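Local coordinates for protein putative thiol-disulfide oxidoreductase (Bacteroides vulgatus, PDB 4GRF) that probably acts as a thiol-disulfide oxidoreductase, its chain here being the thioredoxin domain of a longer protein and carrying a covalently bound glutathione, at residues P10-I15 and E103-V108; Y66-D71 and V91-D96; L33-F38 and P111-V116; K28-L33 and G62-G67. All coordinates share one frame; numbering follows the deposited sequence. Where two conformers were deposited one is given.

Contact 1: residues P10-I15 and E103-V108; sequences PAITGI and ESYCIV. With GSH (glutathione), chain H.
One direct hydrogen bond ties 10-15 to 103-108. Tyr105 OH donates to Pro10 O over a short 2.6 Å. The hydroxyl lies in the carbonyl plane and uses a lone pair of the oxygen, with a C=O...donor angle of 137°. A second polar link runs through a water, which donates to Ala11 O and to Ser104 OG. Ser104 OG also bonds to Val101 O one turn back in its helix.

The apolar part centres on the Tyr105 ring. Pro10 CD sits over one face, displaced toward the rim, in a CH-pi contact 3.7 Å from the ring centroid. Ile12 crosses the tyrosine at about a right angle, and its CG1 is 3.6 Å from Tyr105 CE1.

Cys106 follows the helix with positive phi (47°) in a Schellman motif. Its SG is anti to the backbone N and forms a 2.0 Å disulfide with SG2 of glutathione. This mixed disulfide takes no part in the packing between the segments.

Helix 95-104 ends here beside the loop leading into strand 13-15. Phe36 of strand 31-37 meets the Tyr105 ring, and Ile12 reaches Val34 and Phe36 of that strand and Tyr66 and Val68 of strand 63-69.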
loop_
_atom_site.group_PDB
_atom_site.type_symbol
_atom_site.label_atom_id
_atom_site.label_comp_id
_atom_site.label_asym_id
_atom_site.label_seq_id
_atom_site.Cartn_x
_atom_site.Cartn_y
_atom_site.Cartn_z
ATOM N N PRO A 10 10.857 4.270 -4.387
ATOM C CA PRO A 10 11.430 5.169 -3.390
ATOM C C PRO A 10 11.077 4.833 -1.943
ATOM O O PRO A 10 10.068 4.161 -1.651
ATOM C CB PRO A 10 10.869 6.534 -3.786
ATOM C CG PRO A 10 10.587 6.417 -5.226
ATOM C CD PRO A 10 10.110 5.011 -5.416
ATOM N N ALA A 11 11.934 5.286 -1.040
ATOM C CA ALA A 11 11.742 5.019 0.371
ATOM C C ALA A 11 10.398 5.568 0.883
ATOM O O ALA A 11 9.917 6.614 0.456
ATOM C CB ALA A 11 12.907 5.585 1.172
ATOM N N ILE A 12 9.805 4.825 1.816
ATOM C CA ILE A 12 8.604 5.238 2.523
ATOM C C ILE A 12 8.745 4.793 3.980
ATOM O O ILE A 12 9.115 3.635 4.245
ATOM C CB ILE A 12 7.318 4.561 1.979
ATOM C CG1 ILE A 12 7.142 4.723 0.466
ATOM C CG2 ILE A 12 6.076 5.116 2.681
ATOM C CD1 ILE A 12 6.004 3.876 -0.070
ATOM N N THR A 13 8.451 5.696 4.918
ATOM C CA THR A 13 8.336 5.339 6.316
ATOM C C THR A 13 7.124 6.047 6.881
ATOM O O THR A 13 6.882 7.210 6.556
ATOM C CB THR A 13 9.562 5.765 7.143
ATOM O OG1 THR A 13 10.760 5.312 6.503
ATOM C CG2 THR A 13 9.498 5.153 8.527
ATOM N N GLY A 14 6.357 5.333 7.687
ATOM C CA GLY A 14 5.256 5.917 8.440
ATOM C C GLY A 14 5.154 5.217 9.785
ATOM O O GLY A 14 5.914 4.282 10.076
ATOM N N ILE A 15 4.206 5.677 10.609
ATOM C CA ILE A 15 3.941 5.084 11.906
ATOM C C ILE A 15 2.741 4.138 11.825
ATOM O O ILE A 15 1.691 4.497 11.286
ATOM C CB ILE A 15 3.696 6.185 12.971
ATOM C CG1 ILE A 15 4.811 7.237 12.942
ATOM C CG2 ILE A 15 3.538 5.566 14.355
ATOM C CD1 ILE A 15 6.210 6.698 13.162
ATOM N N GLU A 103 5.496 13.149 -4.240
ATOM C CA GLU A 103 6.312 13.603 -5.353
ATOM C C GLU A 103 7.238 12.490 -5.831
ATOM O O GLU A 103 7.365 12.261 -7.026
ATOM C CB GLU A 103 7.103 14.839 -4.963
ATOM C CG GLU A 103 6.232 16.076 -4.828
ATOM C CD GLU A 103 7.029 17.295 -4.415
ATOM O OE1 GLU A 103 8.268 17.173 -4.297
ATOM O OE2 GLU A 103 6.417 18.365 -4.206
ATOM N N SER A 104 7.845 11.767 -4.897
ATOM C CA SER A 104 8.801 10.724 -5.260
ATOM C C SER A 104 8.155 9.591 -6.068
ATOM O O SER A 104 8.815 8.976 -6.891
ATOM C CB SER A 104 9.513 10.180 -4.010
ATOM O OG SER A 104 8.703 9.278 -3.283
ATOM N N TYR A 105 6.866 9.314 -5.819
ATOM C CA TYR A 105 6.129 8.298 -6.570
ATOM C C TYR A 105 5.320 8.899 -7.707
ATOM O O TYR A 105 4.629 8.179 -8.430
ATOM C CB TYR A 105 5.206 7.495 -5.634
ATOM C CG TYR A 105 5.935 6.404 -4.879
ATOM C CD1 TYR A 105 6.618 6.682 -3.696
ATOM C CD2 TYR A 105 5.953 5.089 -5.359
ATOM C CE1 TYR A 105 7.278 5.680 -3.001
ATOM C CE2 TYR A 105 6.599 4.077 -4.680
ATOM C CZ TYR A 105 7.277 4.363 -3.517
ATOM O OH TYR A 105 7.919 3.361 -2.866
ATOM N N CYS A 106 5.441 10.217 -7.855
ATOM C CA CYS A 106 4.684 10.998 -8.822
ATOM C C CYS A 106 3.200 10.660 -8.806
ATOM O O CYS A 106 2.589 10.369 -9.840
ATOM C CB CYS A 106 5.202 10.826 -10.229
ATOM S SG CYS A 106 4.249 11.893 -11.315
ATOM N N ILE A 107 2.631 10.705 -7.609
ATOM C CA ILE A 107 1.241 10.342 -7.424
ATOM C C ILE A 107 0.366 11.529 -7.691
ATOM O O ILE A 107 0.465 12.564 -7.027
ATOM C CB ILE A 107 0.955 9.819 -6.013
ATOM C CG1 ILE A 107 1.725 8.514 -5.785
ATOM C CG2 ILE A 107 -0.530 9.574 -5.817
ATOM C CD1 ILE A 107 1.740 8.052 -4.337
ATOM N N VAL A 108 -0.492 11.342 -8.680
ATOM C CA VAL A 108 -1.394 12.365 -9.149
ATOM C C VAL A 108 -2.805 12.132 -8.624
ATOM O O VAL A 108 -3.527 13.076 -8.295
ATOM C CB VAL A 108 -1.412 12.331 -10.691
ATOM C CG1 VAL A 108 -2.415 13.310 -11.248
ATOM C CG2 VAL A 108 -0.013 12.604 -11.237
HETATM N N1 GSH H . 13.481 9.059 -12.363
HETATM C CA1 GSH H . 12.266 9.796 -12.804
HETATM C C1 GSH H . 12.612 11.095 -13.481
HETATM O O11 GSH H . 12.082 11.357 -14.584
HETATM O O12 GSH H . 13.417 11.871 -12.915
HETATM C CB1 GSH H . 11.374 10.036 -11.588
HETATM C CG1 GSH H . 10.301 11.086 -11.865
HETATM C CD1 GSH H . 9.084 10.463 -12.518
HETATM O OE1 GSH H . 8.990 9.259 -12.712
HETATM N N2 GSH H . 8.108 11.303 -12.858
HETATM C CA2 GSH H . 6.876 10.809 -13.426
HETATM C C2 GSH H . 7.107 10.058 -14.704
HETATM O O2 GSH H . 7.782 10.536 -15.604
HETATM C CB2 GSH H . 5.902 11.961 -13.678
HETATM S SG2 GSH H . 5.690 13.020 -12.233
HETATM N N3 GSH H . 6.515 8.870 -14.754
HETATM C CA3 GSH H . 6.555 7.988 -15.903
HETATM C C3 GSH H . 5.509 6.896 -15.763
HETATM O O31 GSH H . 5.438 6.028 -16.655
HETATM O O32 GSH H . 4.752 6.890 -14.760
HETATM O O HOH W 1 10.322 8.864 -0.974
#

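Contact 2: residues Y66-D71 and V91-D96; sequences YGVSTD and VLLQKD
Ser69 places OG anti to its backbone N (chi1 174°), so the hydroxyl can reach forward to Asp71. Val91 has CG1 anti to its carbonyl carbon (chi1 -60°), and Leu93 has CG in the same relation (chi1 -65°). Its place in the strand puts Val91 on the same face of the sheet as Val68. The torsions set which branch meets what. Leu93 CG lies 3.7 Å from Val68 CG1, the two side chains crossing obliquely. Val68 and Val91 lie side by side. Val91 CG1 comes 3.8 Å from Tyr66 CE1, while the tyrosine hydroxyl bonds to Val22 O.

The backbones pair in parallel, Val68 with Val91 and Ser69 with Leu92. Val91 N donates to Gly67 O at 2.8 Å and Ser69 N to Val91 O at 3.0 Å. Leu93 N meets Ser69 O at 3.0 Å, nearly along the C=O axis. This is the strand pair of a beta-alpha-beta crossover through helix 74-84, at the edge of the central sheet.

Ser69 OG accepts from Asp71 N at 2.9 Å, an ST turn, and donates to Asp71 OD2 at 2.7 Å from above the carboxylate plane. OD2 also receives Ala39 N. Two donors on one oxygen would stabilise a charged Asp71 and fix the chain as it leaves the strand.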
loop_
_atom_site.group_PDB
_atom_site.type_symbol
_atom_site.label_atom_id
_atom_site.label_comp_id
_atom_site.label_asym_id
_atom_site.label_seq_id
_atom_site.Cartn_x
_atom_site.Cartn_y
_atom_site.Cartn_z
ATOM N N TYR A 66 1.218 -3.198 2.244
ATOM C CA TYR A 66 1.708 -2.051 2.987
ATOM C C TYR A 66 0.821 -0.855 2.624
ATOM O O TYR A 66 0.872 -0.313 1.509
ATOM C CB TYR A 66 3.169 -1.800 2.613
ATOM C CG TYR A 66 3.904 -0.659 3.316
ATOM C CD1 TYR A 66 4.067 -0.631 4.693
ATOM C CD2 TYR A 66 4.521 0.335 2.571
ATOM C CE1 TYR A 66 4.781 0.383 5.310
ATOM C CE2 TYR A 66 5.226 1.353 3.171
ATOM C CZ TYR A 66 5.368 1.374 4.537
ATOM O OH TYR A 66 6.082 2.393 5.123
ATOM N N GLY A 67 -0.058 -0.483 3.551
ATOM C CA GLY A 67 -0.946 0.641 3.315
ATOM C C GLY A 67 -0.336 1.928 3.828
ATOM O O GLY A 67 0.199 1.976 4.952
ATOM N N VAL A 68 -0.401 2.963 2.988
ATOM C CA VAL A 68 0.236 4.241 3.247
ATOM C C VAL A 68 -0.782 5.347 3.150
ATOM O O VAL A 68 -1.266 5.647 2.060
ATOM C CB VAL A 68 1.381 4.494 2.249
ATOM C CG1 VAL A 68 2.077 5.811 2.556
ATOM C CG2 VAL A 68 2.358 3.337 2.264
ATOM N N SER A 69 -1.156 5.924 4.300
ATOM C CA SER A 69 -2.164 6.990 4.314
ATOM C C SER A 69 -1.573 8.371 4.416
ATOM O O SER A 69 -0.583 8.597 5.121
ATOM C CB SER A 69 -3.163 6.801 5.458
ATOM O OG SER A 69 -4.054 7.905 5.558
ATOM N N THR A 70 -2.222 9.287 3.708
ATOM C CA THR A 70 -1.912 10.698 3.740
ATOM C C THR A 70 -2.914 11.482 4.600
ATOM O O THR A 70 -2.959 12.700 4.552
ATOM C CB THR A 70 -1.941 11.290 2.325
ATOM O OG1 THR A 70 -3.246 11.153 1.768
ATOM C CG2 THR A 70 -0.934 10.609 1.417
ATOM N N ASP A 71 -3.696 10.793 5.400
ATOM C CA ASP A 71 -4.704 11.456 6.230
ATOM C C ASP A 71 -4.108 12.565 7.107
ATOM O O ASP A 71 -3.101 12.361 7.789
ATOM C CB ASP A 71 -5.393 10.431 7.128
ATOM C CG ASP A 71 -6.604 9.816 6.469
ATOM O OD1 ASP A 71 -7.578 10.558 6.253
ATOM O OD2 ASP A 71 -6.572 8.606 6.193
ATOM N N VAL A 91 0.414 2.146 7.705
ATOM C CA VAL A 91 1.132 3.276 8.272
ATOM C C VAL A 91 0.501 4.599 7.879
ATOM O O VAL A 91 -0.144 4.718 6.840
ATOM C CB VAL A 91 2.626 3.319 7.895
ATOM C CG1 VAL A 91 3.327 2.067 8.388
ATOM C CG2 VAL A 91 2.822 3.544 6.392
ATOM N N LEU A 92 0.710 5.587 8.744
ATOM C CA LEU A 92 0.322 6.963 8.488
ATOM C C LEU A 92 1.568 7.811 8.321
ATOM O O LEU A 92 2.452 7.813 9.196
ATOM C CB LEU A 92 -0.497 7.480 9.670
ATOM C CG LEU A 92 -1.020 8.907 9.569
ATOM C CD1 LEU A 92 -1.968 9.053 8.392
ATOM C CD2 LEU A 92 -1.712 9.299 10.866
ATOM N N LEU A 93 1.629 8.536 7.215
ATOM C CA LEU A 93 2.754 9.435 6.937
ATOM C C LEU A 93 2.713 10.615 7.908
ATOM O O LEU A 93 1.642 11.149 8.233
ATOM C CB LEU A 93 2.721 9.940 5.511
ATOM C CG LEU A 93 2.919 8.878 4.428
ATOM C CD1 LEU A 93 2.810 9.496 3.039
ATOM C CD2 LEU A 93 4.242 8.159 4.616
ATOM N N GLN A 94 3.874 11.000 8.392
ATOM C CA GLN A 94 3.939 12.238 9.167
ATOM C C GLN A 94 3.761 13.396 8.194
ATOM O O GLN A 94 4.159 13.316 7.027
ATOM C CB GLN A 94 5.240 12.299 9.943
ATOM C CG GLN A 94 5.474 11.015 10.721
ATOM C CD GLN A 94 6.301 11.211 11.972
ATOM O OE1 GLN A 94 7.233 10.457 12.231
ATOM N NE2 GLN A 94 5.960 12.224 12.756
ATOM N N LYS A 95 3.120 14.460 8.677
ATOM C CA LYS A 95 2.796 15.635 7.871
ATOM C C LYS A 95 3.960 16.079 6.990
ATOM O O LYS A 95 3.780 16.340 5.806
ATOM C CB LYS A 95 2.394 16.780 8.813
ATOM C CG LYS A 95 2.074 18.110 8.152
ATOM C CD LYS A 95 1.682 19.129 9.220
ATOM C CE LYS A 95 2.081 20.545 8.841
ATOM N NZ LYS A 95 1.326 21.035 7.657
ATOM N N ASP A 96 5.148 16.149 7.582
ATOM C CA ASP A 96 6.327 16.669 6.891
ATOM C C ASP A 96 6.871 15.726 5.839
ATOM O O ASP A 96 7.833 16.061 5.159
ATOM C CB ASP A 96 7.443 16.962 7.893
ATOM C CG ASP A 96 7.246 18.281 8.617
ATOM O OD1 ASP A 96 6.289 19.018 8.281
ATOM O OD2 ASP A 96 8.053 18.582 9.523
HETATM O O HOH W 2 -0.642 12.254 6.728
#

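Contact 3: residues L33-F38 and P111-V116; sequences LVDFWF and PHIILV
Four backbone hydrogen bonds join the strands. Val34 N donates to Ile114 O at 2.9 Å, and Ile114 N returns a bond to Val34 O at 3.0 Å. Phe36 N meets His112 O at 2.9 Å, but the bond back from His112 N to Phe36 O is weak at 3.4 Å. Between these hydrogen-bonded pairs lies the non-hydrogen-bonded pair Asp35 with Ile113.

On one face Phe36 and His112 run side by side. His112 CD2 approaches Phe36 CD1 to 3.6 Å, and the ring planes are turned 52° apart. Next along, Ile114 CG1 takes the crowded position between its N and carbonyl carbon (chi1 60°), which sets it against Val34 CB.

The strands are the antiparallel central pair of a thioredoxin fold, and Pro111, preceded by a cis peptide, is the cis-proline of that fold. It touches Cys44 of the Cys41-Cys44 disulfide.

On the other face Leu33 CG packs 3.7 Å from Ile113 CG2. Beside them Asp35 OD1 is buried 3.5 Å from Ile113 CG1 with no polar partner, which would probably raise the pKa of the acid. Leu132 of helix 129-140 covers Leu33 and Ile113. On the Phe36-His112 face, Ile107 and Tyr105 pack on the Phe36 ring.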
loop_
_atom_site.group_PDB
_atom_site.type_symbol
_atom_site.label_atom_id
_atom_site.label_comp_id
_atom_site.label_asym_id
_atom_site.label_seq_id
_atom_site.Cartn_x
_atom_site.Cartn_y
_atom_site.Cartn_z
ATOM N N LEU A 33 2.228 -5.253 -2.079
ATOM C CA LEU A 33 1.304 -4.334 -2.678
ATOM C C LEU A 33 1.356 -3.092 -1.813
ATOM O O LEU A 33 1.163 -3.168 -0.593
ATOM C CB LEU A 33 -0.106 -4.918 -2.648
ATOM C CG LEU A 33 -1.132 -4.603 -3.734
ATOM C CD1 LEU A 33 -0.638 -4.899 -5.151
ATOM C CD2 LEU A 33 -2.359 -5.456 -3.453
ATOM N N VAL A 34 1.664 -1.964 -2.430
ATOM C CA VAL A 34 1.662 -0.694 -1.731
ATOM C C VAL A 34 0.394 0.075 -2.134
ATOM O O VAL A 34 0.149 0.309 -3.328
ATOM C CB VAL A 34 2.922 0.107 -2.052
ATOM C CG1 VAL A 34 2.952 1.396 -1.248
ATOM C CG2 VAL A 34 4.154 -0.726 -1.749
ATOM N N ASP A 35 -0.423 0.371 -1.134
ATOM C CA ASP A 35 -1.710 1.030 -1.314
ATOM C C ASP A 35 -1.662 2.416 -0.704
ATOM O O ASP A 35 -1.679 2.546 0.518
ATOM C CB ASP A 35 -2.769 0.191 -0.606
ATOM C CG ASP A 35 -4.130 0.795 -0.661
ATOM O OD1 ASP A 35 -4.356 1.638 -1.547
ATOM O OD2 ASP A 35 -4.966 0.424 0.207
ATOM N N PHE A 36 -1.544 3.437 -1.547
ATOM C CA PHE A 36 -1.604 4.821 -1.103
ATOM C C PHE A 36 -3.066 5.279 -1.086
ATOM O O PHE A 36 -3.787 5.179 -2.086
ATOM C CB PHE A 36 -0.828 5.747 -2.037
ATOM C CG PHE A 36 0.658 5.458 -2.148
ATOM C CD1 PHE A 36 1.131 4.535 -3.058
ATOM C CD2 PHE A 36 1.576 6.157 -1.385
ATOM C CE1 PHE A 36 2.502 4.298 -3.181
ATOM C CE2 PHE A 36 2.935 5.929 -1.515
ATOM C CZ PHE A 36 3.387 4.991 -2.398
ATOM N N TRP A 37 -3.490 5.802 0.055
ATOM C CA TRP A 37 -4.909 6.078 0.282
ATOM C C TRP A 37 -5.115 7.110 1.381
ATOM O O TRP A 37 -4.175 7.572 2.015
ATOM C CB TRP A 37 -5.638 4.777 0.644
ATOM C CG TRP A 37 -5.312 4.282 2.020
ATOM C CD1 TRP A 37 -4.123 3.761 2.444
ATOM C CD2 TRP A 37 -6.175 4.266 3.151
ATOM N NE1 TRP A 37 -4.189 3.423 3.757
ATOM C CE2 TRP A 37 -5.436 3.743 4.229
ATOM C CE3 TRP A 37 -7.489 4.680 3.372
ATOM C CZ2 TRP A 37 -5.968 3.592 5.494
ATOM C CZ3 TRP A 37 -8.013 4.534 4.631
ATOM C CH2 TRP A 37 -7.254 3.988 5.682
ATOM N N PHE A 38 -6.375 7.482 1.596
ATOM C CA PHE A 38 -6.737 8.230 2.779
ATOM C C PHE A 38 -8.223 7.976 2.987
ATOM O O PHE A 38 -8.907 7.515 2.087
ATOM C CB PHE A 38 -6.454 9.739 2.629
ATOM C CG PHE A 38 -6.961 10.319 1.353
ATOM C CD1 PHE A 38 -6.187 10.256 0.198
ATOM C CD2 PHE A 38 -8.206 10.919 1.282
ATOM C CE1 PHE A 38 -6.654 10.783 -0.998
ATOM C CE2 PHE A 38 -8.672 11.457 0.087
ATOM C CZ PHE A 38 -7.893 11.382 -1.053
ATOM N N PRO A 111 -7.273 5.906 -5.872
ATOM C CA PRO A 111 -6.251 5.092 -5.252
ATOM C C PRO A 111 -4.997 4.988 -6.134
ATOM O O PRO A 111 -5.073 5.166 -7.342
ATOM C CB PRO A 111 -6.926 3.713 -5.147
ATOM C CG PRO A 111 -7.896 3.682 -6.270
ATOM C CD PRO A 111 -8.382 5.093 -6.410
ATOM N N HIS A 112 -3.869 4.730 -5.489
ATOM C CA HIS A 112 -2.633 4.436 -6.164
ATOM C C HIS A 112 -2.110 3.124 -5.574
ATOM O O HIS A 112 -1.656 3.075 -4.410
ATOM C CB HIS A 112 -1.617 5.537 -5.979
ATOM C CG HIS A 112 -0.441 5.393 -6.867
ATOM N ND1 HIS A 112 -0.524 5.583 -8.229
ATOM C CD2 HIS A 112 0.844 5.068 -6.609
ATOM C CE1 HIS A 112 0.661 5.374 -8.769
ATOM N NE2 HIS A 112 1.510 5.069 -7.807
ATOM N N ILE A 113 -2.255 2.055 -6.355
ATOM C CA ILE A 113 -1.888 0.729 -5.870
ATOM C C ILE A 113 -0.893 0.079 -6.830
ATOM O O ILE A 113 -1.187 -0.118 -8.019
ATOM C CB ILE A 113 -3.117 -0.174 -5.727
ATOM C CG1 ILE A 113 -4.188 0.519 -4.889
ATOM C CG2 ILE A 113 -2.716 -1.501 -5.103
ATOM C CD1 ILE A 113 -5.471 -0.282 -4.743
ATOM N N ILE A 114 0.278 -0.242 -6.304
ATOM C CA ILE A 114 1.367 -0.787 -7.092
ATOM C C ILE A 114 1.882 -2.079 -6.449
ATOM O O ILE A 114 1.630 -2.332 -5.285
ATOM C CB ILE A 114 2.533 0.203 -7.224
ATOM C CG1 ILE A 114 3.105 0.563 -5.842
ATOM C CG2 ILE A 114 2.067 1.470 -7.943
ATOM C CD1 ILE A 114 4.340 1.428 -5.896
ATOM N N LEU A 115 2.608 -2.880 -7.223
ATOM C CA LEU A 115 3.214 -4.111 -6.739
ATOM C C LEU A 115 4.716 -3.961 -6.820
ATOM O O LEU A 115 5.256 -3.622 -7.885
ATOM C CB LEU A 115 2.790 -5.337 -7.556
ATOM C CG LEU A 115 3.299 -6.686 -7.005
ATOM C CD1 LEU A 115 2.854 -6.934 -5.564
ATOM C CD2 LEU A 115 2.886 -7.832 -7.916
ATOM N N VAL A 116 5.360 -4.148 -5.675
ATOM C CA VAL A 116 6.816 -4.094 -5.547
ATOM C C VAL A 116 7.383 -5.512 -5.354
ATOM O O VAL A 116 6.852 -6.304 -4.588
ATOM C CB VAL A 116 7.201 -3.181 -4.369
ATOM C CG1 VAL A 116 8.712 -3.155 -4.171
ATOM C CG2 VAL A 116 6.647 -1.776 -4.595
#

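Contact 4: residues K28-L33 and G62-G67; sequences KGKYVL and GFTIYG. With SO4 (sulfate ion), chain E.
Strands 31-33 and 63-67 run parallel with a twist, their axes 35° apart and 4.6 Å at closest approach. Tyr31 pairs with Phe63, Val32 with Thr64 and Leu33 with Ile65. Tyr31 N meets Gly62 O from above the carbonyl plane, with a bent N-H...O angle of 149°. Further along, Tyr66 N meets Leu33 O almost straight at 2.8 Å. Gly62 takes backbone angles that suit glycine.

On one face Phe63 has CG anti to its N (chi1 173°), and its ring runs alongside the neighbouring strand. Its CZ is 4.0 Å from Leu33 CB, and Tyr31 CB lies in the ring plane at the edge. On the other face Val32 CG1 packs 3.6 Å from Tyr66 CB.

Thr64 OG1 donates to a sulfate oxygen, O2, at 2.6 Å. Extended Lys30 reaches a water through NZ, and that water also contacts Phe63 O and the sulfate, an ion probably from the crystallisation liquor.

Val136 of helix 129-140 and Phe58 of helix 48-58 cover Phe63. Val32 bonds across to Val116 of strand 112-116.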
loop_
_atom_site.group_PDB
_atom_site.type_symbol
_atom_site.label_atom_id
_atom_site.label_comp_id
_atom_site.label_asym_id
_atom_site.label_seq_id
_atom_site.Cartn_x
_atom_site.Cartn_y
_atom_site.Cartn_z
ATOM N N LYS A 28 11.597 -6.072 2.271
ATOM C CA LYS A 28 12.485 -6.701 1.323
ATOM C C LYS A 28 12.446 -8.211 1.531
ATOM O O LYS A 28 12.388 -8.710 2.670
ATOM C CB LYS A 28 13.914 -6.169 1.482
ATOM C CG LYS A 28 14.124 -4.768 0.924
ATOM C CD LYS A 28 14.535 -4.809 -0.534
ATOM C CE LYS A 28 14.609 -3.443 -1.196
ATOM N NZ LYS A 28 15.087 -2.323 -0.354
ATOM N N GLY A 29 12.450 -8.938 0.422
ATOM C CA GLY A 29 12.279 -10.374 0.465
ATOM C C GLY A 29 10.871 -10.828 0.132
ATOM O O GLY A 29 10.655 -11.992 -0.198
ATOM N N LYS A 30 9.908 -9.913 0.226
ATOM C CA LYS A 30 8.524 -10.210 -0.108
ATOM C C LYS A 30 8.026 -9.354 -1.261
ATOM O O LYS A 30 8.555 -8.285 -1.515
ATOM C CB LYS A 30 7.612 -9.945 1.088
ATOM C CG LYS A 30 7.858 -10.885 2.239
ATOM C CD LYS A 30 6.898 -10.614 3.373
ATOM C CE LYS A 30 7.190 -11.541 4.537
ATOM N NZ LYS A 30 6.084 -11.459 5.523
ATOM N N TYR A 31 7.032 -9.867 -1.994
ATOM C CA TYR A 31 6.226 -9.023 -2.850
ATOM C C TYR A 31 5.352 -8.184 -1.925
ATOM O O TYR A 31 4.820 -8.688 -0.945
ATOM C CB TYR A 31 5.363 -9.862 -3.789
ATOM C CG TYR A 31 6.128 -10.371 -4.971
ATOM C CD1 TYR A 31 6.321 -9.581 -6.090
ATOM C CD2 TYR A 31 6.619 -11.667 -4.989
ATOM C CE1 TYR A 31 7.016 -10.053 -7.195
ATOM C CE2 TYR A 31 7.320 -12.141 -6.080
ATOM C CZ TYR A 31 7.528 -11.334 -7.171
ATOM O OH TYR A 31 8.236 -11.824 -8.248
ATOM N N VAL A 32 5.225 -6.899 -2.251
ATOM C CA VAL A 32 4.443 -5.988 -1.444
ATOM C C VAL A 32 3.523 -5.196 -2.351
ATOM O O VAL A 32 3.985 -4.531 -3.264
ATOM C CB VAL A 32 5.354 -4.965 -0.729
ATOM C CG1 VAL A 32 4.534 -4.180 0.296
ATOM C CG2 VAL A 32 6.531 -5.649 -0.058
ATOM N N LEU A 33 2.228 -5.253 -2.079
ATOM C CA LEU A 33 1.304 -4.334 -2.678
ATOM C C LEU A 33 1.356 -3.092 -1.813
ATOM O O LEU A 33 1.163 -3.168 -0.593
ATOM C CB LEU A 33 -0.106 -4.918 -2.648
ATOM C CG LEU A 33 -1.132 -4.603 -3.734
ATOM C CD1 LEU A 33 -0.638 -4.899 -5.151
ATOM C CD2 LEU A 33 -2.359 -5.456 -3.453
ATOM N N GLY A 62 5.158 -15.226 0.839
ATOM C CA GLY A 62 6.146 -14.200 0.532
ATOM C C GLY A 62 5.483 -12.957 -0.045
ATOM O O GLY A 62 5.965 -12.385 -1.029
ATOM N N PHE A 63 4.350 -12.593 0.552
ATOM C CA PHE A 63 3.562 -11.446 0.111
ATOM C C PHE A 63 2.972 -10.707 1.295
ATOM O O PHE A 63 2.509 -11.310 2.265
ATOM C CB PHE A 63 2.418 -11.904 -0.774
ATOM C CG PHE A 63 1.453 -10.804 -1.147
ATOM C CD1 PHE A 63 1.795 -9.876 -2.094
ATOM C CD2 PHE A 63 0.204 -10.698 -0.530
ATOM C CE1 PHE A 63 0.917 -8.877 -2.445
ATOM C CE2 PHE A 63 -0.672 -9.698 -0.864
ATOM C CZ PHE A 63 -0.327 -8.776 -1.825
ATOM N N THR A 64 2.950 -9.383 1.203
ATOM C CA THR A 64 2.164 -8.606 2.148
ATOM C C THR A 64 1.581 -7.335 1.493
ATOM O O THR A 64 1.843 -7.030 0.331
ATOM C CB THR A 64 2.954 -8.269 3.429
ATOM O OG1 THR A 64 2.056 -7.783 4.434
ATOM C CG2 THR A 64 4.060 -7.255 3.167
ATOM N N ILE A 65 0.745 -6.638 2.253
ATOM C CA ILE A 65 0.235 -5.340 1.831
ATOM C C ILE A 65 0.731 -4.302 2.811
ATOM O O ILE A 65 0.693 -4.488 4.048
ATOM C CB ILE A 65 -1.311 -5.315 1.754
ATOM C CG1 ILE A 65 -1.822 -6.422 0.795
ATOM C CG2 ILE A 65 -1.802 -3.926 1.349
ATOM C CD1 ILE A 65 -3.337 -6.539 0.695
ATOM N N TYR A 66 1.218 -3.198 2.244
ATOM C CA TYR A 66 1.708 -2.051 2.987
ATOM C C TYR A 66 0.821 -0.855 2.624
ATOM O O TYR A 66 0.872 -0.313 1.509
ATOM C CB TYR A 66 3.169 -1.800 2.613
ATOM C CG TYR A 66 3.904 -0.659 3.316
ATOM C CD1 TYR A 66 4.067 -0.631 4.693
ATOM C CD2 TYR A 66 4.521 0.335 2.571
ATOM C CE1 TYR A 66 4.781 0.383 5.310
ATOM C CE2 TYR A 66 5.226 1.353 3.171
ATOM C CZ TYR A 66 5.368 1.374 4.537
ATOM O OH TYR A 66 6.082 2.393 5.123
ATOM N N GLY A 67 -0.058 -0.483 3.551
ATOM C CA GLY A 67 -0.946 0.641 3.315
ATOM C C GLY A 67 -0.336 1.928 3.828
ATOM O O GLY A 67 0.199 1.976 4.952
HETATM S S SO4 E . 2.758 -9.498 7.544
HETATM O O1 SO4 E . 3.470 -10.793 7.643
HETATM O O2 SO4 E . 1.870 -9.530 6.349
HETATM O O3 SO4 E . 1.941 -9.277 8.762
HETATM O O4 SO4 E . 3.762 -8.407 7.445
HETATM O O HOH W 3 3.095 -11.724 5.010
#

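Contacts 2, 4 and 3, in that order, are successive pairings in one mixed sheet with strand order 89-92, 63-69, 31-37, 112-116. Contacts 3 and 4 share Leu33, with centres about 11 Å apart. Contacts 2 and 4 share Tyr66 and Gly67 but lie on opposite sides of the chain's centre, about 17 Å between centres. Contact 1 packs against the sheet: Ile12 CD1 is 3.7 Å from Phe36 CZ of contact 3, and Ile15 O probably accepts a hydrogen bond from Leu92 N of contact 2 at 2.9 Å. It holds the glutathione-bound Cys106, its side chain about 7 Å from that of His112. The Cys41-Cys44 disulfide, consistent with a thioredoxin-type CxxC, meets Pro111 of contact 3.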